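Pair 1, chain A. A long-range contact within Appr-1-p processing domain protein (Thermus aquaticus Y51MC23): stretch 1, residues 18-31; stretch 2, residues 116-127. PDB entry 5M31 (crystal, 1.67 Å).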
# COMPACT_ATOMS: atom_id res chain seq x y z
N ASN A 18 -3.90 14.38 1.10
CA ASN A 18 -4.62 13.30 1.79
C ASN A 18 -4.69 12.10 0.85
O ASN A 18 -5.42 12.12 -0.16
CB ASN A 18 -6.05 13.71 2.10
CG ASN A 18 -6.82 12.66 2.92
OD1 ASN A 18 -6.47 11.46 3.02
ND2 ASN A 18 -7.92 13.13 3.52
N LEU A 19 -3.93 11.08 1.17
CA LEU A 19 -3.89 9.87 0.31
C LEU A 19 -5.28 9.32 0.00
O LEU A 19 -5.53 8.80 -1.11
CB LEU A 19 -3.09 8.76 1.03
CG LEU A 19 -3.15 7.39 0.48
CD1 LEU A 19 -2.56 7.37 -0.92
CD2 LEU A 19 -2.39 6.44 1.43
N LEU A 20 -6.17 9.41 0.98
CA LEU A 20 -7.48 8.83 0.89
C LEU A 20 -8.34 9.52 -0.16
O LEU A 20 -9.24 8.90 -0.66
CB LEU A 20 -8.19 8.85 2.22
CG LEU A 20 -7.55 7.97 3.28
CD1 LEU A 20 -8.44 7.91 4.50
CD2 LEU A 20 -7.31 6.60 2.70
N GLU A 21 -7.95 10.73 -0.58
CA GLU A 21 -8.64 11.49 -1.61
C GLU A 21 -8.09 11.31 -3.01
O GLU A 21 -8.56 11.96 -3.95
CB GLU A 21 -8.59 12.96 -1.25
CG GLU A 21 -9.48 13.28 -0.09
CD GLU A 21 -9.31 14.70 0.42
OE1 GLU A 21 -8.59 15.54 -0.20
OE2 GLU A 21 -9.88 14.96 1.48
N ALA A 22 -7.03 10.51 -3.16
CA ALA A 22 -6.38 10.40 -4.42
C ALA A 22 -7.43 9.85 -5.44
O ALA A 22 -8.05 8.85 -5.16
CB ALA A 22 -5.20 9.49 -4.34
N PRO A 23 -7.52 10.44 -6.62
CA PRO A 23 -8.64 10.07 -7.57
C PRO A 23 -8.25 8.94 -8.50
O PRO A 23 -8.17 9.10 -9.74
CB PRO A 23 -8.90 11.36 -8.27
CG PRO A 23 -7.54 11.99 -8.40
CD PRO A 23 -6.78 11.60 -7.13
N VAL A 24 -7.88 7.82 -7.88
CA VAL A 24 -7.22 6.72 -8.58
C VAL A 24 -7.99 5.42 -8.41
O VAL A 24 -8.94 5.37 -7.70
CB VAL A 24 -5.77 6.54 -8.05
CG1 VAL A 24 -4.96 7.79 -8.33
CG2 VAL A 24 -5.83 6.22 -6.58
N GLU A 25 -7.54 4.37 -9.09
CA GLU A 25 -8.24 3.07 -9.06
C GLU A 25 -7.89 2.29 -7.82
O GLU A 25 -8.67 1.45 -7.42
CB GLU A 25 -7.84 2.21 -10.27
CG GLU A 25 -8.36 2.73 -11.60
CD GLU A 25 -8.03 1.82 -12.78
OE1 GLU A 25 -7.34 0.84 -12.65
OE2 GLU A 25 -8.49 2.11 -13.89
N ALA A 26 -6.69 2.50 -7.26
CA ALA A 26 -6.20 1.64 -6.18
C ALA A 26 -5.47 2.51 -5.16
O ALA A 26 -4.71 3.37 -5.56
CB ALA A 26 -5.27 0.56 -6.71
N LEU A 27 -5.71 2.24 -3.89
CA LEU A 27 -4.94 2.83 -2.80
C LEU A 27 -4.13 1.75 -2.10
O LEU A 27 -4.62 0.65 -1.86
CB LEU A 27 -5.83 3.48 -1.76
CG LEU A 27 -6.69 4.66 -2.22
CD1 LEU A 27 -7.47 5.19 -1.02
CD2 LEU A 27 -5.88 5.76 -2.90
N VAL A 28 -2.94 2.14 -1.72
CA VAL A 28 -2.10 1.27 -0.83
C VAL A 28 -2.22 1.70 0.63
O VAL A 28 -2.03 2.88 0.96
CB VAL A 28 -0.62 1.33 -1.27
CG1 VAL A 28 0.24 0.50 -0.34
CG2 VAL A 28 -0.48 0.87 -2.72
N ASN A 29 -2.50 0.72 1.46
CA ASN A 29 -2.58 0.84 2.92
C ASN A 29 -1.40 0.06 3.48
O ASN A 29 -1.16 -1.06 3.06
CB ASN A 29 -3.85 0.15 3.36
CG ASN A 29 -4.07 0.22 4.83
OD1 ASN A 29 -3.59 1.11 5.48
ND2 ASN A 29 -4.93 -0.63 5.31
N THR A 30 -0.67 0.65 4.40
CA THR A 30 0.50 -0.03 4.99
C THR A 30 0.03 -0.75 6.27
O THR A 30 -0.58 -0.13 7.17
CB THR A 30 1.65 0.95 5.25
OG1 THR A 30 1.13 2.14 5.83
CG2 THR A 30 2.39 1.28 3.96
N VAL A 31 0.25 -2.07 6.31
CA VAL A 31 -0.36 -2.88 7.33
C VAL A 31 0.68 -3.77 8.02
O VAL A 31 1.86 -3.78 7.66
CB VAL A 31 -1.54 -3.73 6.81
CG1 VAL A 31 -2.59 -2.81 6.24
CG2 VAL A 31 -1.06 -4.76 5.79
N LEU A 116 -4.11 -7.27 -11.98
CA LEU A 116 -5.40 -6.64 -11.91
C LEU A 116 -5.57 -5.56 -12.98
O LEU A 116 -6.66 -5.00 -13.09
CB LEU A 116 -5.66 -6.06 -10.53
CG LEU A 116 -5.79 -7.11 -9.43
CD1 LEU A 116 -5.68 -6.51 -8.05
CD2 LEU A 116 -7.11 -7.87 -9.60
N ARG A 117 -4.54 -5.33 -13.81
CA ARG A 117 -4.58 -4.32 -14.88
C ARG A 117 -4.99 -2.96 -14.31
O ARG A 117 -5.73 -2.18 -14.92
CB ARG A 117 -5.48 -4.78 -16.05
CG ARG A 117 -5.24 -6.25 -16.40
CD ARG A 117 -6.27 -6.84 -17.34
NE ARG A 117 -6.00 -8.26 -17.55
CZ ARG A 117 -6.73 -9.08 -18.32
NH1 ARG A 117 -7.81 -8.62 -18.98
NH2 ARG A 117 -6.36 -10.36 -18.45
N VAL A 118 -4.43 -2.66 -13.14
CA VAL A 118 -4.65 -1.34 -12.51
C VAL A 118 -3.92 -0.25 -13.25
O VAL A 118 -2.76 -0.43 -13.65
CB VAL A 118 -4.15 -1.40 -11.03
CG1 VAL A 118 -4.04 -0.02 -10.44
CG2 VAL A 118 -5.11 -2.26 -10.25
N ARG A 119 -4.62 0.88 -13.53
CA ARG A 119 -4.04 1.93 -14.37
C ARG A 119 -3.66 3.17 -13.57
O ARG A 119 -3.02 4.07 -14.09
CB ARG A 119 -5.04 2.36 -15.47
CG ARG A 119 -5.55 1.23 -16.31
CD ARG A 119 -4.43 0.49 -17.03
NE ARG A 119 -3.56 1.39 -17.79
CZ ARG A 119 -3.80 1.91 -19.00
NH1 ARG A 119 -4.93 1.64 -19.69
NH2 ARG A 119 -2.90 2.71 -19.55
N SER A 120 -4.10 3.24 -12.31
CA SER A 120 -3.67 4.35 -11.44
C SER A 120 -3.71 3.90 -10.00
O SER A 120 -4.59 3.14 -9.61
CB SER A 120 -4.56 5.58 -11.64
OG SER A 120 -5.90 5.26 -11.41
N ILE A 121 -2.71 4.33 -9.23
CA ILE A 121 -2.54 3.86 -7.86
C ILE A 121 -1.84 4.95 -7.06
O ILE A 121 -1.02 5.71 -7.59
CB ILE A 121 -1.73 2.53 -7.81
CG1 ILE A 121 -1.75 1.90 -6.42
CG2 ILE A 121 -0.35 2.72 -8.38
CD1 ILE A 121 -1.45 0.40 -6.45
N ALA A 122 -2.19 5.05 -5.78
CA ALA A 122 -1.56 5.98 -4.86
C ALA A 122 -1.08 5.23 -3.63
O ALA A 122 -1.76 4.34 -3.14
CB ALA A 122 -2.51 7.09 -4.42
N LEU A 123 0.07 5.69 -3.14
CA LEU A 123 0.78 5.07 -2.05
C LEU A 123 1.17 6.11 -1.01
O LEU A 123 1.49 7.25 -1.35
CB LEU A 123 2.14 4.60 -2.54
CG LEU A 123 2.59 3.51 -3.34
CD1 LEU A 123 2.12 3.76 -4.76
CD2 LEU A 123 4.11 3.45 -3.20
N PRO A 124 1.21 5.70 0.26
CA PRO A 124 1.91 6.46 1.27
C PRO A 124 3.42 6.24 1.17
O PRO A 124 3.86 5.40 0.44
CB PRO A 124 1.35 5.88 2.59
CG PRO A 124 1.05 4.49 2.27
CD PRO A 124 0.78 4.40 0.79
N PRO A 125 4.20 6.86 2.07
CA PRO A 125 5.65 6.71 1.89
C PRO A 125 6.24 5.40 2.50
O PRO A 125 7.39 5.38 2.92
CB PRO A 125 6.22 7.97 2.55
CG PRO A 125 5.12 8.54 3.39
CD PRO A 125 3.82 8.04 2.86
N LEU A 126 5.44 4.35 2.54
CA LEU A 126 5.83 3.00 2.99
C LEU A 126 6.68 2.95 4.24
O LEU A 126 7.72 2.31 4.25
CB LEU A 126 6.47 2.21 1.86
CG LEU A 126 5.64 2.25 0.57
CD1 LEU A 126 6.31 1.49 -0.53
CD2 LEU A 126 4.25 1.68 0.76
N GLY A 127 6.17 3.54 5.29
CA GLY A 127 6.79 3.46 6.59
C GLY A 127 7.95 4.41 6.78
O GLY A 127 8.69 4.32 7.78
O HOH W 1 -7.05 7.91 -11.93

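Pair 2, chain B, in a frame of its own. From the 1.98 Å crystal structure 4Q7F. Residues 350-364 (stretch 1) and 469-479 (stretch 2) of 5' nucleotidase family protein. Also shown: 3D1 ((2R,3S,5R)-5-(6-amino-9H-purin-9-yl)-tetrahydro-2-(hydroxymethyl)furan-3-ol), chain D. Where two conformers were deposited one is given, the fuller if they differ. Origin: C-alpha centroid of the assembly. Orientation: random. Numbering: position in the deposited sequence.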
# COMPACT_ATOMS: atom_id res chain seq x y z
N ALA B 350 -14.17 -8.36 18.87
CA ALA B 350 -14.62 -9.24 17.79
C ALA B 350 -13.55 -10.29 17.47
O ALA B 350 -13.87 -11.45 17.23
CB ALA B 350 -14.98 -8.44 16.54
N LEU B 351 -12.29 -9.88 17.49
CA LEU B 351 -11.19 -10.78 17.21
C LEU B 351 -11.00 -11.81 18.35
O LEU B 351 -10.75 -12.99 18.11
CB LEU B 351 -9.90 -9.99 16.97
CG LEU B 351 -9.82 -9.13 15.72
CD1 LEU B 351 -8.56 -8.28 15.75
CD2 LEU B 351 -9.90 -9.95 14.43
N LEU B 352 -11.12 -11.36 19.59
CA LEU B 352 -11.02 -12.28 20.72
C LEU B 352 -12.13 -13.34 20.66
O LEU B 352 -11.87 -14.51 20.88
CB LEU B 352 -11.04 -11.55 22.05
CG LEU B 352 -9.75 -10.77 22.32
CD1 LEU B 352 -9.95 -9.80 23.47
CD2 LEU B 352 -8.57 -11.69 22.57
N GLU B 353 -13.34 -12.92 20.33
CA GLU B 353 -14.49 -13.83 20.26
C GLU B 353 -14.41 -14.82 19.11
O GLU B 353 -14.84 -15.97 19.25
CB GLU B 353 -15.78 -13.03 20.17
CG GLU B 353 -16.09 -12.28 21.44
CD GLU B 353 -16.27 -13.22 22.62
OE1 GLU B 353 -17.11 -14.14 22.51
OE2 GLU B 353 -15.59 -13.03 23.65
N LYS B 354 -13.88 -14.38 17.98
CA LYS B 354 -13.75 -15.24 16.83
C LYS B 354 -12.62 -16.25 17.01
O LYS B 354 -12.77 -17.41 16.63
CB LYS B 354 -13.44 -14.40 15.59
CG LYS B 354 -13.32 -15.17 14.29
CD LYS B 354 -14.63 -15.83 13.89
CE LYS B 354 -14.51 -16.44 12.51
NZ LYS B 354 -15.79 -16.97 12.01
N SER B 355 -11.53 -15.81 17.62
CA SER B 355 -10.30 -16.62 17.71
C SER B 355 -10.05 -17.40 18.99
O SER B 355 -9.29 -18.39 18.97
CB SER B 355 -9.10 -15.67 17.52
OG SER B 355 -8.90 -14.87 18.67
N ASP B 356 -10.68 -16.96 20.07
CA ASP B 356 -10.52 -17.56 21.40
C ASP B 356 -9.09 -17.44 21.93
O ASP B 356 -8.69 -18.20 22.80
CB ASP B 356 -11.01 -19.02 21.43
CG ASP B 356 -12.51 -19.14 21.17
OD1 ASP B 356 -13.24 -18.12 21.23
OD2 ASP B 356 -12.96 -20.27 20.91
N ALA B 357 -8.33 -16.49 21.40
CA ALA B 357 -6.94 -16.28 21.85
C ALA B 357 -6.90 -15.54 23.16
O ALA B 357 -7.90 -14.94 23.58
CB ALA B 357 -6.15 -15.49 20.82
N ASP B 358 -5.74 -15.54 23.81
CA ASP B 358 -5.60 -14.79 25.06
C ASP B 358 -5.54 -13.30 24.77
O ASP B 358 -6.01 -12.49 25.57
CB ASP B 358 -4.29 -15.14 25.78
CG ASP B 358 -4.15 -16.63 26.08
OD1 ASP B 358 -5.15 -17.28 26.48
OD2 ASP B 358 -3.02 -17.14 25.92
N VAL B 359 -4.93 -12.95 23.62
CA VAL B 359 -4.70 -11.58 23.26
C VAL B 359 -5.01 -11.40 21.77
O VAL B 359 -4.95 -12.35 20.98
CB VAL B 359 -3.23 -11.21 23.54
CG1 VAL B 359 -2.91 -9.79 23.11
CG2 VAL B 359 -2.91 -11.42 25.03
N ALA B 360 -5.43 -10.19 21.43
CA ALA B 360 -5.68 -9.82 20.04
C ALA B 360 -5.13 -8.42 19.82
O ALA B 360 -4.80 -7.71 20.78
CB ALA B 360 -7.16 -9.87 19.72
N CYS B 361 -4.98 -8.03 18.56
CA CYS B 361 -4.53 -6.69 18.25
C CYS B 361 -4.95 -6.31 16.85
O CYS B 361 -5.23 -7.19 16.03
CB CYS B 361 -3.03 -6.55 18.38
SG CYS B 361 -2.08 -7.45 17.13
N THR B 362 -5.07 -5.01 16.64
CA THR B 362 -5.35 -4.42 15.32
C THR B 362 -4.84 -3.00 15.26
O THR B 362 -4.73 -2.30 16.28
CB THR B 362 -6.83 -4.43 14.95
OG1 THR B 362 -6.99 -4.01 13.58
CG2 THR B 362 -7.64 -3.55 15.89
N ALA B 363 -4.47 -2.58 14.05
CA ALA B 363 -4.04 -1.22 13.83
C ALA B 363 -5.30 -0.41 13.62
O ALA B 363 -6.38 -0.99 13.41
CB ALA B 363 -3.15 -1.14 12.60
N LEU B 364 -5.20 0.90 13.79
CA LEU B 364 -6.30 1.79 13.43
C LEU B 364 -5.88 2.32 12.05
O LEU B 364 -4.89 3.07 11.93
CB LEU B 364 -6.46 2.93 14.42
CG LEU B 364 -7.62 3.88 14.08
CD1 LEU B 364 -8.96 3.18 14.24
CD2 LEU B 364 -7.54 5.11 14.96
N THR B 469 3.59 -19.68 27.70
CA THR B 469 3.14 -19.57 26.31
C THR B 469 1.71 -18.98 26.27
O THR B 469 0.83 -19.46 26.98
CB THR B 469 3.13 -20.95 25.62
OG1 THR B 469 4.44 -21.53 25.66
CG2 THR B 469 2.71 -20.82 24.18
N TYR B 470 1.49 -17.96 25.44
CA TYR B 470 0.17 -17.31 25.30
C TYR B 470 -0.19 -17.34 23.85
O TYR B 470 0.66 -17.65 23.03
CB TYR B 470 0.22 -15.85 25.76
CG TYR B 470 0.64 -15.66 27.20
CD1 TYR B 470 -0.29 -15.68 28.23
CD2 TYR B 470 1.97 -15.46 27.52
CE1 TYR B 470 0.11 -15.51 29.56
CE2 TYR B 470 2.38 -15.31 28.85
CZ TYR B 470 1.44 -15.31 29.86
OH TYR B 470 1.82 -15.14 31.17
N THR B 471 -1.44 -17.05 23.55
CA THR B 471 -1.90 -16.98 22.16
C THR B 471 -2.38 -15.58 21.80
O THR B 471 -3.02 -14.90 22.60
CB THR B 471 -3.04 -17.98 21.84
OG1 THR B 471 -4.12 -17.83 22.76
CG2 THR B 471 -2.51 -19.38 21.91
N ILE B 472 -2.08 -15.17 20.56
CA ILE B 472 -2.45 -13.87 20.10
C ILE B 472 -3.03 -13.94 18.70
O ILE B 472 -2.52 -14.64 17.83
CB ILE B 472 -1.26 -12.87 20.20
CG1 ILE B 472 -1.69 -11.46 19.83
CG2 ILE B 472 -0.08 -13.31 19.33
CD1 ILE B 472 -0.63 -10.40 20.12
N CYS B 473 -4.14 -13.26 18.52
CA CYS B 473 -4.78 -13.14 17.20
C CYS B 473 -4.21 -11.90 16.52
O CYS B 473 -4.34 -10.76 17.04
CB CYS B 473 -6.29 -12.98 17.35
SG CYS B 473 -7.15 -12.98 15.78
N VAL B 474 -3.55 -12.10 15.38
CA VAL B 474 -3.00 -11.01 14.60
C VAL B 474 -3.49 -11.17 13.17
O VAL B 474 -4.00 -12.23 12.78
CB VAL B 474 -1.47 -10.98 14.64
CG1 VAL B 474 -0.99 -11.02 16.09
CG2 VAL B 474 -0.86 -12.13 13.85
N ASN B 475 -3.37 -10.11 12.36
CA ASN B 475 -3.76 -10.26 10.94
C ASN B 475 -2.64 -10.94 10.13
O ASN B 475 -1.51 -11.05 10.62
CB ASN B 475 -4.22 -8.95 10.34
CG ASN B 475 -3.11 -7.90 10.25
OD1 ASN B 475 -1.99 -8.18 9.85
ND2 ASN B 475 -3.47 -6.68 10.52
N ASN B 476 -2.94 -11.37 8.90
CA ASN B 476 -1.93 -12.10 8.12
C ASN B 476 -0.70 -11.27 7.79
O ASN B 476 0.41 -11.82 7.65
CB ASN B 476 -2.51 -12.69 6.85
CG ASN B 476 -2.89 -11.64 5.86
OD1 ASN B 476 -3.86 -10.91 6.05
ND2 ASN B 476 -2.14 -11.57 4.77
N TYR B 477 -0.90 -9.96 7.68
CA TYR B 477 0.19 -9.02 7.39
C TYR B 477 1.17 -9.09 8.54
O TYR B 477 2.36 -9.30 8.34
CB TYR B 477 -0.39 -7.59 7.26
CG TYR B 477 0.57 -6.50 6.88
CD1 TYR B 477 0.90 -6.29 5.54
CD2 TYR B 477 1.10 -5.64 7.83
CE1 TYR B 477 1.77 -5.28 5.17
CE2 TYR B 477 1.96 -4.61 7.48
CZ TYR B 477 2.29 -4.44 6.14
OH TYR B 477 3.12 -3.43 5.75
N ARG B 478 0.66 -8.91 9.75
CA ARG B 478 1.50 -9.02 10.93
C ARG B 478 2.16 -10.40 11.08
O ARG B 478 3.33 -10.47 11.45
CB ARG B 478 0.70 -8.72 12.18
CG ARG B 478 0.38 -7.27 12.35
CD ARG B 478 1.58 -6.47 12.82
NE ARG B 478 1.13 -5.11 13.09
CZ ARG B 478 1.17 -4.09 12.23
NH1 ARG B 478 1.71 -4.20 11.01
NH2 ARG B 478 0.66 -2.94 12.62
N ALA B 479 1.42 -11.48 10.79
CA ALA B 479 1.91 -12.85 10.92
C ALA B 479 3.22 -13.13 10.18
O ALA B 479 4.04 -13.92 10.66
CB ALA B 479 0.83 -13.86 10.52
O5' 3D1 D . 5.08 -1.20 3.01
C5' 3D1 D . 3.86 -1.78 3.47
C4' 3D1 D . 2.86 -1.89 2.34
O4' 3D1 D . 1.80 -2.71 2.82
C1' 3D1 D . 0.59 -1.97 2.98
N9 3D1 D . -0.06 -2.37 4.26
C4 3D1 D . -0.86 -3.42 4.34
N3 3D1 D . -1.28 -4.34 3.44
C2 3D1 D . -2.11 -5.33 3.81
N1 3D1 D . -2.56 -5.48 5.09
C6 3D1 D . -2.21 -4.63 6.09
N6 3D1 D . -2.67 -4.81 7.35
C5 3D1 D . -1.29 -3.52 5.74
N7 3D1 D . -0.71 -2.49 6.39
C8 3D1 D . 0.04 -1.80 5.49
C2' 3D1 D . 0.95 -0.50 2.83
C3' 3D1 D . 2.17 -0.59 1.93
O3' 3D1 D . 1.72 -0.68 0.56
O HOH W 2 -5.94 -19.74 22.39
O HOH W 3 -2.86 -7.61 13.81
O HOH W 4 -6.13 -6.07 11.69

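In pair 1 a 3-10 segment, and in pair 2 the last turns of a helix, lead through a short loop into a strand, which runs parallel to a strand distant in sequence. The strand directions differ by 24° in pair 1 and 21° in pair 2, and 14 central residues superpose with an RMSD of 0.9 Å. The register is the same: Leu A27 pairs with Ala A122 as Ala B360 does with Cys B473, and the superposition places Ala A26 on Val B359 and Ile A121 on Ile B472.

The backbone ladder reflects this correspondence. In pair 1, Ala A122 N donates to Ala A26 O (3.0 Å) and Val A28 N to Ala A122 O (2.9 Å); in pair 2, Cys B473 N donates to Val B359 O (2.7 Å) and Cys B361 N to Cys B473 O (3.2 Å). One rung earlier, Val B359 N reaches Thr B471 O at 2.9 Å, whereas the equivalent bond from Ala A26 N to Ser A120 O, at 3.2 Å, is weak.

The entrance to the strand is fastened by matched acid and hydroxyl residues. Glu A25 accepts from Arg A119 N through OE1 (2.9 Å), while its own N donates to Ser A120 OG (3.0 Å). Asp B358 repeats the exchange with a side chain one methylene shorter: Thr B471 N donates to Asp B358 OD2 (2.8 Å), and Asp B358 N to Thr B471 OG1 (3.0 Å). The acids therefore take backbone amides at different positions, since Arg A119 matches Tyr B470, one residue before Thr B471. A water joins each hydroxyl to the preceding turn, donating to Pro A23 O in pair 1 and to the matched Asp B356 O in pair 2.

On the face carrying Ala A122 and Cys B473, bulk is distributed differently. Ala A122 is small, and its CB is approached by Ala A22 CB (3.6 Å), Val A24 CG2 (4.1 Å) and Leu A27 CD2 (3.9 Å). Leu A19, which has no matched position, adds CD1 at 3.5 Å from the same CB. In pair 2 the larger Cys B473 faces two small neighbours, its CB lying 4.3 Å from Ala B357 CB and 4.0 Å from Ala B360 CB; separately, Cys B473 SG lies 4.2 Å from Leu B351 CB. Ser B355, at the place of Ala A22, puts OG 3.5 Å from Cys B473 CB while that hydroxyl donates to Leu B351 O (2.7 Å), so a polar group is accommodated within its own stretch.

Across the sheet, both pairs have isoleucine at the matched position, and its partner differs. Ala A26 CB meets Ile A121 CG1 at 3.8 Å; the longer Val B359 extends CG1 to Ile B472 CD1, also at 3.8 Å. Farther along, Val A28 CG2 packs on Leu A123 CG (4.1 Å), and at the matched positions Cys B361 SG touches Val B474 CG1 (3.9 Å). Finally, Thr A30 CG2 lies 3.9 Å from Pro A124 CG, whereas Ala B363 CB approaches Arg B478 NH2 at 4.2 Å.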